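Local coordinates for protein cytochrome c, putative (Geobacter sulfurreducens, PDB 2CZS) that probably carries electrons as a small diheme c-type cytochrome, holding two covalently attached hemes whose irons each have two histidine axial ligands, at residues Q26-K30 and L31-R35. Sequence-based numbering, arbitrary orientation.
Sequences QGAGK and LDLDR. With NA (sodium ion), chain E.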
loop_
_atom_site.group_PDB
_atom_site.type_symbol
_atom_site.label_atom_id
_atom_site.label_comp_id
_atom_site.label_asym_id
_atom_site.label_seq_id
_atom_site.Cartn_x
_atom_site.Cartn_y
_atom_site.Cartn_z
ATOM N N GLN A 26 10.003 9.939 7.396
ATOM C CA GLN A 26 11.381 9.790 7.861
ATOM C C GLN A 26 12.348 9.505 6.710
ATOM O O GLN A 26 13.560 9.378 6.931
ATOM C CB GLN A 26 11.458 8.692 8.928
ATOM C CG GLN A 26 10.722 9.048 10.232
ATOM C CD GLN A 26 10.448 7.837 11.142
ATOM O OE1 GLN A 26 9.901 7.989 12.245
ATOM N NE2 GLN A 26 10.824 6.636 10.687
ATOM N N GLY A 27 11.817 9.398 5.486
ATOM C CA GLY A 27 12.629 9.123 4.290
ATOM C C GLY A 27 12.587 7.713 3.709
ATOM O O GLY A 27 13.300 7.431 2.731
ATOM N N ALA A 28 11.765 6.822 4.267
ATOM C CA ALA A 28 11.660 5.473 3.695
ATOM C C ALA A 28 11.253 5.529 2.213
ATOM O O ALA A 28 10.404 6.323 1.804
ATOM C CB ALA A 28 10.695 4.597 4.487
ATOM N N GLY A 29 11.871 4.666 1.408
ATOM C CA GLY A 29 11.484 4.519 0.019
ATOM C C GLY A 29 10.139 3.834 -0.149
ATOM O O GLY A 29 9.803 2.902 0.596
ATOM N N LYS A 30 9.384 4.280 -1.154
ATOM C CA LYS A 30 8.073 3.714 -1.431
ATOM C C LYS A 30 8.078 2.235 -1.827
ATOM O O LYS A 30 7.161 1.530 -1.479
ATOM C CB LYS A 30 7.323 4.559 -2.456
ATOM C CG LYS A 30 6.923 5.948 -1.929
ATOM C CD LYS A 30 6.390 6.815 -3.061
ATOM C CE LYS A 30 5.701 8.084 -2.530
ATOM N NZ LYS A 30 4.440 7.776 -1.777
ATOM N N LEU A 31 9.120 1.748 -2.508
ATOM C CA LEU A 31 9.188 0.320 -2.808
ATOM C C LEU A 31 9.344 -0.515 -1.529
ATOM O O LEU A 31 8.685 -1.544 -1.369
ATOM C CB LEU A 31 10.313 -0.013 -3.801
ATOM C CG LEU A 31 10.073 0.216 -5.294
ATOM C CD1 LEU A 31 11.307 -0.292 -6.017
ATOM C CD2 LEU A 31 8.804 -0.479 -5.836
ATOM N N ASP A 32 10.191 -0.065 -0.606
ATOM C CA ASP A 32 10.346 -0.784 0.672
ATOM C C ASP A 32 9.035 -0.814 1.459
ATOM O O ASP A 32 8.659 -1.837 2.036
ATOM C CB ASP A 32 11.459 -0.192 1.519
ATOM C CG ASP A 32 12.814 -0.421 0.919
ATOM O OD1 ASP A 32 12.952 -1.389 0.147
ATOM O OD2 ASP A 32 13.723 0.393 1.184
ATOM N N LEU A 33 8.328 0.320 1.455
ATOM C CA LEU A 33 7.016 0.374 2.082
ATOM C C LEU A 33 6.007 -0.521 1.397
ATOM O O LEU A 33 5.254 -1.244 2.071
ATOM C CB LEU A 33 6.530 1.815 2.177
ATOM C CG LEU A 33 7.418 2.676 3.074
ATOM C CD1 LEU A 33 6.989 4.131 2.994
ATOM C CD2 LEU A 33 7.415 2.203 4.522
ATOM N N ASP A 34 5.977 -0.522 0.066
ATOM C CA ASP A 34 5.066 -1.353 -0.677
ATOM C C ASP A 34 5.201 -2.836 -0.283
ATOM O O ASP A 34 4.219 -3.557 -0.231
ATOM C CB ASP A 34 5.343 -1.263 -2.170
ATOM C CG ASP A 34 5.002 0.057 -2.791
ATOM O OD1 ASP A 34 4.060 0.742 -2.364
ATOM O OD2 ASP A 34 5.649 0.374 -3.802
ATOM N N ARG A 35 6.432 -3.290 -0.023
ATOM C CA ARG A 35 6.661 -4.694 0.315
ATOM C C ARG A 35 5.950 -5.013 1.618
ATOM O O ARG A 35 5.449 -6.125 1.772
ATOM C CB ARG A 35 8.167 -5.010 0.451
ATOM C CG ARG A 35 9.069 -4.393 -0.630
ATOM C CD ARG A 35 10.605 -4.512 -0.354
ATOM N NE ARG A 35 11.428 -4.112 -1.516
ATOM C CZ ARG A 35 11.460 -4.824 -2.638
ATOM N NH1 ARG A 35 10.728 -5.922 -2.712
ATOM N NH2 ARG A 35 12.189 -4.454 -3.675
HETATM NA NA NA E . 5.409 2.825 -5.377
HETATM O O HOH W 1 13.499 2.781 2.916
#
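The flat face of the Asp34 carboxylate lies against the carbonyl oxygen of Lys30, one helical turn earlier, while the same group binds a sodium ion. Asp34 CG lies 2.9 Å from Lys30 O, and Asp34 OD2 is 3.0 Å from that oxygen, two acceptors with no hydrogen bond between them; OD2 reaches the sodium at 2.9 Å. Placing CG anti to the carbonyl carbon (chi1 -69°) folds the carboxylate back onto Lys30 O. Lys30 CB flanks the cation at 3.9 Å. Lys30 O meanwhile accepts Asp34 N at 2.8 Å, the donor tilted 25° from the carbonyl plane. Gly29, the N-cap, gives the other first-turn bond, Leu33 N to Gly29 O at 3.1 Å, nearly straight at 164° and in the carbonyl plane. A water accepts from Gly29 N and donates to Asp32 OD2, while Asp32 OD1 lies in the guanidinium plane of Arg35, in a long salt bridge 3.5 Å from Arg35 NE. On the inner side, Leu33 CD1 packs against Ala28 CB at 4.0 Å; Leu33 also lines a heme pocket and packs on Phe20 of helix 18-25. Asp34 OD1 accepts a hydrogen bond from Leu66 N, on the heme-attachment helix 65-68. Replacing Asp34 with an alanine would probably leave the sodium without this carboxylate ligand and Leu66 N without its acceptor. Negative charge beside a carbonyl oxygen would probably be unfavourable, though the oxygen faces the electron-poor carbon CG, and the cation and the Leu66 N-H are likely to offset it, coupling this helix start to the heme-bearing segment.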